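Local coordinates for protein ubiquitin (Sulfolobus solfataricus, PDB 4WWM) that probably acts as a Urm1-type ubiquitin-related modifier that is joined to other proteins and may work in the proteasome pathway and in tRNA processing, at residues Arg28-Ile33 with Asn45-Gly50; Gly8-Gln13 with His38-Glu43; Arg24-Val29 with Ile51-Asn56. All blocks are in the same frame, centred on the assembly; numbering follows the deposited sequence.

Contact 1 of 3, residues Arg28-Ile33 with Asn45-Gly50; sequences RVLVKI and NQLKSG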
# COMPACT_ATOMS: atom_id res chain seq x y z
N ARG A 28 -5.81 -6.76 -0.54
CA ARG A 28 -5.14 -7.86 0.14
C ARG A 28 -3.67 -7.53 0.38
O ARG A 28 -3.10 -7.93 1.41
CB ARG A 28 -5.27 -9.15 -0.65
CG ARG A 28 -6.71 -9.63 -0.81
CD ARG A 28 -6.90 -11.03 -0.27
NE ARG A 28 -6.05 -12.00 -0.95
CZ ARG A 28 -5.78 -13.22 -0.50
NH1 ARG A 28 -6.30 -13.64 0.65
NH2 ARG A 28 -4.99 -14.03 -1.19
N VAL A 29 -3.05 -6.82 -0.55
CA VAL A 29 -1.69 -6.33 -0.36
C VAL A 29 -1.66 -5.48 0.91
O VAL A 29 -0.84 -5.71 1.80
CB VAL A 29 -1.19 -5.50 -1.57
CG1 VAL A 29 0.15 -4.82 -1.27
CG2 VAL A 29 -1.05 -6.39 -2.80
N LEU A 30 -2.57 -4.52 0.99
CA LEU A 30 -2.59 -3.59 2.11
C LEU A 30 -2.89 -4.29 3.43
O LEU A 30 -2.32 -3.95 4.46
CB LEU A 30 -3.61 -2.48 1.86
CG LEU A 30 -3.38 -1.66 0.59
CD1 LEU A 30 -4.50 -0.64 0.40
CD2 LEU A 30 -2.03 -0.97 0.60
N VAL A 31 -3.78 -5.28 3.40
CA VAL A 31 -4.13 -6.02 4.60
C VAL A 31 -2.93 -6.83 5.09
O VAL A 31 -2.71 -6.94 6.30
CB VAL A 31 -5.34 -6.95 4.37
CG1 VAL A 31 -5.51 -7.95 5.52
CG2 VAL A 31 -6.61 -6.13 4.22
N LYS A 32 -2.17 -7.40 4.17
CA LYS A 32 -0.99 -8.18 4.54
C LYS A 32 0.08 -7.29 5.15
O LYS A 32 0.76 -7.68 6.11
CB LYS A 32 -0.42 -8.93 3.33
CG LYS A 32 0.86 -9.70 3.64
CD LYS A 32 1.28 -10.62 2.50
CE LYS A 32 0.35 -11.81 2.37
NZ LYS A 32 0.74 -12.70 1.24
N ILE A 33 0.24 -6.09 4.59
CA ILE A 33 1.19 -5.12 5.11
C ILE A 33 0.74 -4.59 6.47
O ILE A 33 1.54 -4.48 7.40
CB ILE A 33 1.36 -3.94 4.11
CG1 ILE A 33 1.99 -4.43 2.80
CG2 ILE A 33 2.21 -2.82 4.71
CD1 ILE A 33 3.39 -5.01 2.94
N ASN A 45 -11.11 -1.60 6.93
CA ASN A 45 -10.16 -1.82 5.83
C ASN A 45 -10.15 -0.69 4.79
O ASN A 45 -9.50 -0.81 3.75
CB ASN A 45 -10.45 -3.16 5.13
CG ASN A 45 -10.11 -4.35 6.00
OD1 ASN A 45 -9.41 -4.23 7.01
ND2 ASN A 45 -10.60 -5.52 5.61
N GLN A 46 -10.87 0.39 5.06
CA GLN A 46 -10.80 1.58 4.22
C GLN A 46 -9.49 2.32 4.52
O GLN A 46 -9.04 2.36 5.66
CB GLN A 46 -12.01 2.49 4.47
CG GLN A 46 -11.97 3.83 3.73
CD GLN A 46 -13.09 4.76 4.15
OE1 GLN A 46 -13.99 4.37 4.89
NE2 GLN A 46 -13.04 6.00 3.68
N LEU A 47 -8.89 2.88 3.48
CA LEU A 47 -7.66 3.65 3.63
C LEU A 47 -7.86 4.86 4.52
O LEU A 47 -8.88 5.54 4.43
CB LEU A 47 -7.14 4.11 2.26
CG LEU A 47 -6.18 3.19 1.51
CD1 LEU A 47 -5.96 3.74 0.12
CD2 LEU A 47 -4.86 3.06 2.25
N LYS A 48 -6.89 5.13 5.38
CA LYS A 48 -6.95 6.32 6.21
C LYS A 48 -6.68 7.55 5.36
O LYS A 48 -6.09 7.45 4.28
CB LYS A 48 -5.95 6.25 7.36
CG LYS A 48 -6.26 5.20 8.40
CD LYS A 48 -5.27 5.26 9.55
CE LYS A 48 -5.48 4.14 10.54
NZ LYS A 48 -4.57 4.27 11.71
N SER A 49 -7.11 8.71 5.83
CA SER A 49 -6.83 9.95 5.12
C SER A 49 -5.35 10.26 5.24
O SER A 49 -4.67 9.78 6.16
CB SER A 49 -7.67 11.10 5.67
OG SER A 49 -7.30 11.41 7.00
N GLY A 50 -4.84 11.05 4.31
CA GLY A 50 -3.44 11.43 4.32
C GLY A 50 -2.53 10.32 3.82
O GLY A 50 -1.32 10.40 3.99

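Contact 2 of 3, residues Gly8-Gln13 with His38-Glu43; sequences GPLISQ and HLILNE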
# COMPACT_ATOMS: atom_id res chain seq x y z
N GLY A 8 8.18 8.38 3.58
CA GLY A 8 7.97 9.26 4.72
C GLY A 8 7.98 8.53 6.05
O GLY A 8 8.70 7.55 6.22
N PRO A 9 7.18 9.02 7.01
CA PRO A 9 7.13 8.44 8.36
C PRO A 9 6.71 6.97 8.39
O PRO A 9 7.01 6.28 9.37
CB PRO A 9 6.08 9.30 9.07
CG PRO A 9 6.12 10.60 8.37
CD PRO A 9 6.40 10.27 6.94
N LEU A 10 6.04 6.49 7.34
CA LEU A 10 5.58 5.10 7.31
C LEU A 10 6.76 4.14 7.41
O LEU A 10 6.62 3.04 7.95
CB LEU A 10 4.79 4.82 6.03
CG LEU A 10 3.43 5.50 5.87
CD1 LEU A 10 2.77 5.04 4.57
CD2 LEU A 10 2.51 5.24 7.05
N ILE A 11 7.91 4.56 6.90
CA ILE A 11 9.11 3.73 6.93
C ILE A 11 9.48 3.38 8.37
O ILE A 11 9.68 2.21 8.70
CB ILE A 11 10.29 4.44 6.23
CG1 ILE A 11 9.97 4.63 4.75
CG2 ILE A 11 11.58 3.64 6.40
CD1 ILE A 11 10.91 5.59 4.04
N SER A 12 9.57 4.39 9.23
CA SER A 12 9.93 4.15 10.62
C SER A 12 8.78 3.50 11.38
O SER A 12 9.00 2.70 12.28
CB SER A 12 10.35 5.45 11.31
OG SER A 12 9.25 6.31 11.49
N GLN A 13 7.55 3.85 11.02
CA GLN A 13 6.37 3.32 11.71
C GLN A 13 6.18 1.82 11.46
O GLN A 13 5.75 1.09 12.35
CB GLN A 13 5.12 4.09 11.28
CG GLN A 13 5.10 5.52 11.82
CD GLN A 13 3.88 6.30 11.36
OE1 GLN A 13 3.10 5.82 10.53
NE2 GLN A 13 3.72 7.51 11.89
N HIS A 38 -2.59 -1.84 11.84
CA HIS A 38 -3.68 -0.91 11.57
C HIS A 38 -3.16 0.52 11.49
O HIS A 38 -3.74 1.44 12.08
CB HIS A 38 -4.77 -1.01 12.64
CG HIS A 38 -5.42 -2.36 12.70
ND1 HIS A 38 -6.53 -2.68 11.95
CD2 HIS A 38 -5.12 -3.47 13.42
CE1 HIS A 38 -6.88 -3.93 12.20
NE2 HIS A 38 -6.04 -4.43 13.09
N LEU A 39 -2.08 0.71 10.74
CA LEU A 39 -1.47 2.02 10.57
C LEU A 39 -2.05 2.76 9.37
O LEU A 39 -2.22 3.98 9.42
CB LEU A 39 0.05 1.88 10.43
CG LEU A 39 0.81 1.50 11.71
CD1 LEU A 39 2.24 1.10 11.38
CD2 LEU A 39 0.79 2.65 12.70
N ILE A 40 -2.35 2.04 8.29
CA ILE A 40 -2.82 2.67 7.06
C ILE A 40 -4.27 2.31 6.72
O ILE A 40 -4.89 2.96 5.88
CB ILE A 40 -1.92 2.30 5.87
CG1 ILE A 40 -1.90 0.79 5.64
CG2 ILE A 40 -0.51 2.82 6.11
CD1 ILE A 40 -1.12 0.36 4.42
N LEU A 41 -4.82 1.30 7.38
CA LEU A 41 -6.22 0.92 7.20
C LEU A 41 -7.03 1.12 8.47
O LEU A 41 -6.59 0.78 9.57
CB LEU A 41 -6.34 -0.54 6.76
CG LEU A 41 -5.67 -0.95 5.44
CD1 LEU A 41 -5.99 -2.41 5.16
CD2 LEU A 41 -6.10 -0.07 4.28
N ASN A 42 -8.23 1.69 8.32
CA ASN A 42 -9.21 1.72 9.40
C ASN A 42 -9.67 0.30 9.69
O ASN A 42 -9.29 -0.64 8.98
CB ASN A 42 -10.41 2.61 9.03
CG ASN A 42 -10.06 4.08 9.00
OD1 ASN A 42 -9.70 4.68 10.01
ND2 ASN A 42 -10.19 4.69 7.82
N GLU A 43 -10.49 0.13 10.72
CA GLU A 43 -11.01 -1.19 11.06
C GLU A 43 -11.88 -1.74 9.93
O GLU A 43 -12.03 -2.95 9.78
CB GLU A 43 -11.81 -1.13 12.36
CG GLU A 43 -12.36 -2.48 12.82
CD GLU A 43 -11.28 -3.53 12.96
OE1 GLU A 43 -10.19 -3.20 13.47
OE2 GLU A 43 -11.52 -4.69 12.55

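Contact 3 of 3, residues Arg24-Val29 with Ile51-Asn56; sequences RELLRV and ILILIN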
# COMPACT_ATOMS: atom_id res chain seq x y z
N ARG A 24 -2.23 -10.26 -5.66
CA ARG A 24 -2.55 -9.56 -6.91
C ARG A 24 -3.77 -8.65 -6.75
O ARG A 24 -4.20 -8.00 -7.70
CB ARG A 24 -2.78 -10.56 -8.04
CG ARG A 24 -1.59 -11.47 -8.30
CD ARG A 24 -1.83 -12.37 -9.49
NE ARG A 24 -1.87 -11.62 -10.74
CZ ARG A 24 -2.19 -12.14 -11.92
NH1 ARG A 24 -2.51 -13.42 -12.03
NH2 ARG A 24 -2.20 -11.37 -13.01
N GLU A 25 -4.31 -8.61 -5.54
CA GLU A 25 -5.44 -7.74 -5.20
C GLU A 25 -4.96 -6.67 -4.23
O GLU A 25 -4.47 -6.98 -3.14
CB GLU A 25 -6.58 -8.56 -4.59
CG GLU A 25 -7.78 -7.73 -4.13
CD GLU A 25 -8.82 -8.56 -3.42
OE1 GLU A 25 -9.68 -7.97 -2.72
OE2 GLU A 25 -8.80 -9.80 -3.55
N LEU A 26 -5.12 -5.40 -4.61
CA LEU A 26 -4.54 -4.30 -3.85
C LEU A 26 -4.97 -4.31 -2.39
O LEU A 26 -4.14 -4.15 -1.50
CB LEU A 26 -4.93 -2.95 -4.47
CG LEU A 26 -4.44 -1.72 -3.70
CD1 LEU A 26 -2.92 -1.73 -3.56
CD2 LEU A 26 -4.91 -0.44 -4.36
N LEU A 27 -6.26 -4.51 -2.14
CA LEU A 27 -6.75 -4.54 -0.77
C LEU A 27 -6.02 -5.59 0.05
O LEU A 27 -5.64 -5.35 1.20
CB LEU A 27 -8.26 -4.81 -0.74
CG LEU A 27 -8.86 -4.96 0.67
CD1 LEU A 27 -8.66 -3.68 1.47
CD2 LEU A 27 -10.33 -5.32 0.59
N ARG A 28 -5.81 -6.76 -0.54
CA ARG A 28 -5.14 -7.86 0.14
C ARG A 28 -3.67 -7.53 0.38
O ARG A 28 -3.10 -7.93 1.41
CB ARG A 28 -5.27 -9.15 -0.65
CG ARG A 28 -6.71 -9.63 -0.81
CD ARG A 28 -6.90 -11.03 -0.27
NE ARG A 28 -6.05 -12.00 -0.95
CZ ARG A 28 -5.78 -13.22 -0.50
NH1 ARG A 28 -6.30 -13.64 0.65
NH2 ARG A 28 -4.99 -14.03 -1.19
N VAL A 29 -3.05 -6.82 -0.55
CA VAL A 29 -1.69 -6.33 -0.36
C VAL A 29 -1.66 -5.48 0.91
O VAL A 29 -0.84 -5.71 1.80
CB VAL A 29 -1.19 -5.50 -1.57
CG1 VAL A 29 0.15 -4.82 -1.27
CG2 VAL A 29 -1.05 -6.39 -2.80
N ILE A 51 -3.13 9.28 3.23
CA ILE A 51 -2.36 8.21 2.59
C ILE A 51 -2.74 8.09 1.12
O ILE A 51 -3.91 7.93 0.78
CB ILE A 51 -2.59 6.85 3.27
CG1 ILE A 51 -2.21 6.91 4.74
CG2 ILE A 51 -1.78 5.76 2.55
CD1 ILE A 51 -2.56 5.67 5.51
N LEU A 52 -1.73 8.17 0.26
CA LEU A 52 -1.92 7.99 -1.17
C LEU A 52 -1.20 6.73 -1.61
O LEU A 52 -0.19 6.34 -1.01
CB LEU A 52 -1.38 9.20 -1.93
CG LEU A 52 -1.94 10.54 -1.49
CD1 LEU A 52 -1.26 11.66 -2.25
CD2 LEU A 52 -3.45 10.60 -1.69
N ILE A 53 -1.72 6.09 -2.65
CA ILE A 53 -1.09 4.90 -3.20
C ILE A 53 -0.85 5.08 -4.69
O ILE A 53 -1.77 5.40 -5.45
CB ILE A 53 -1.94 3.63 -2.97
CG1 ILE A 53 -2.20 3.45 -1.48
CG2 ILE A 53 -1.23 2.41 -3.55
CD1 ILE A 53 -3.02 2.22 -1.15
N LEU A 54 0.40 4.88 -5.10
CA LEU A 54 0.77 4.87 -6.50
C LEU A 54 1.03 3.44 -6.94
O LEU A 54 1.68 2.67 -6.23
CB LEU A 54 2.00 5.73 -6.76
CG LEU A 54 1.89 7.21 -6.39
CD1 LEU A 54 3.19 7.94 -6.72
CD2 LEU A 54 0.71 7.87 -7.09
N ILE A 55 0.50 3.08 -8.10
CA ILE A 55 0.83 1.82 -8.74
C ILE A 55 1.58 2.16 -10.03
O ILE A 55 1.00 2.74 -10.95
CB ILE A 55 -0.41 0.97 -9.05
CG1 ILE A 55 -1.17 0.67 -7.75
CG2 ILE A 55 -0.02 -0.32 -9.74
CD1 ILE A 55 -2.52 0.00 -7.94
N ASN A 56 2.86 1.81 -10.07
CA ASN A 56 3.73 2.17 -11.19
C ASN A 56 3.66 3.67 -11.48
O ASN A 56 3.63 4.08 -12.64
CB ASN A 56 3.36 1.37 -12.43
CG ASN A 56 3.51 -0.13 -12.23
OD1 ASN A 56 4.41 -0.58 -11.51
ND2 ASN A 56 2.64 -0.91 -12.85

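Contact 1 of 3, residues Arg28-Ile33 with Asn45-Gly50
Leu30 on helix 26-33 meets Leu47 in the loop that leads to strand 51-55. This is the inner part of the contact. CD1 of Leu30 lies 4.2 Å from CD2 of Leu47, and the two side chains cross at about a right angle. The touch is therefore made by one methyl of each fork, not along their lengths. CB of Leu30 points at the loop, and with CG anti to the carbonyl carbon (chi1 -58°) the fork carries CD1 on to Leu47. Leu47 starts off to one side, and only its outer end comes near the helix. Leu47 was modelled in two conformers; the distance belongs to one of them and is less certain for that. Both leucines also rest on Ile53 of strand 51-55. Leu47 further touches Trp60, and Leu30 touches Ile76 of strand 73-78.

The other half lies nearer solvent and has a single methyl-amide touch. Val31 is one residue further along the helix. Its CG2 methyl stands 4.3 Å from ND2 of Asn45. The amide nitrogen merely borders the methyl, and the pair has no polar bond. Asn45 is exposed, with a positive phi of 62°. The whole contact buries just 113 Å², both sides summed. The loop is also bonded to its own earlier part: Lys48 backbone to Ile40, and Lys48 NZ to His38 O. A helix laid over a sheet, with the long connection after it covering one side of the core, belongs to the beta-grasp fold of ubiquitin-like proteins.

Contact 2 of 3, residues Gly8-Gln13 with His38-Glu43
The backbone carbonyl of Gln13 is the flat group that touches Leu39. Methyl CD1 of Leu39 sits over one face of it, 3.6 Å from Gln13 O and 4.0 Å from Gln13 C. The methyl is above the carbonyl group and not at its edge. The same CD1 is 4.2 Å from Gln13 CB, so it touches both the backbone and the first side-chain carbon. A second carbonyl, that of Pro9, is taken up within its own turn. Its O accepts from Gln13 N at 3.0 Å and from Ser12 OG at 3.1 Å. The hydroxyl approaches at a C=O...donor angle of 136° and is tilted 19° from the carbonyl plane. The two bonds hold the Pro9 carbonyl within this turn.

The buried part lies deeper. Leu10 CD2 is 4.0 Å from Ile40 CG2, and these side chains cross at about a right angle. Helix 10-14 sits in the turn between strands 3-6 and 18-20, the first hairpin of the beta-grasp fold. The partner loop follows helix 26-33, so the contact joins the hairpin connection to that loop. Ile76 of strand 73-78 touches both Leu10 and Ile40 there, and Phe14 touches both Leu39 and Ile40.

Ile40 has CG1 between its backbone N and carbonyl carbon (chi1 60°), which leaves CG2 as the branch that reaches Leu10. The loop backbone is held by the carboxylate of Asp34. Asp34 OD1 accepts from Leu39 N and Ile40 N, while OD2 accepts from Leu41 N.

Contact 3 of 3, residues Arg24-Val29 with Ile51-Asn56
Packing of the helix on the sheet, the central feature of the beta-grasp fold, is made here by Leu26 against Ile53 and Ile55. Leu26 stands in the first turn of helix 26-33. Its CG is anti to the backbone N (chi1 177°), and the fork opens toward strand 51-55. Each methyl has its own partner. CD1 lies 4.5 Å from CG2 of Ile53, and CD2 lies 4.3 Å from CD1 of Ile55. Ile53 and Ile55 are two residues apart on the strand, so both point from the same sheet face toward the helix. Ile53 meets Leu26 with its branch methyl, and Ile55 with the end of its chain. Both distances are long for methyl contacts, and 112 Å² is buried in all. All three residues are buried.

Glu25 occupies the N-cap position, and its O accepts from Val29 N at 3.0 Å. This fixes the helix turn that carries Leu26. Asn56 follows the strand, and both its side-chain polar atoms are bonded: ND2 to Asp72 OD1 and OD1 to Ile73 N. Strand 51-55 lies antiparallel between strands 73-78 and 58-59. Trp60, just past strand 58-59, touches Leu26, while Ile74 of strand 73-78 touches both Val29 and Ile53 under the helix.

How the contacts relate
Contacts 1 and 3 both start from helix 26-33 and share Arg28 and Val29. Their centres are about 8 Å apart. They meet where Leu30 CD1 lies 3.6 Å from Ile53 CD1, so Ile53 touches side chains of both contacts. Contacts 1 and 2 have centres about 9 Å apart and use two parts of the same loop, joined by the Lys48 backbone bond. Contacts 2 and 3 are farther apart, about 14 Å between centres, but Ile51 CD1 packs 3.4 Å from Ile40 CA. No ligand is involved. The Gly-Gly pair that such modifiers use for conjugation, followed here by a tag, lies beyond the last modelled residue.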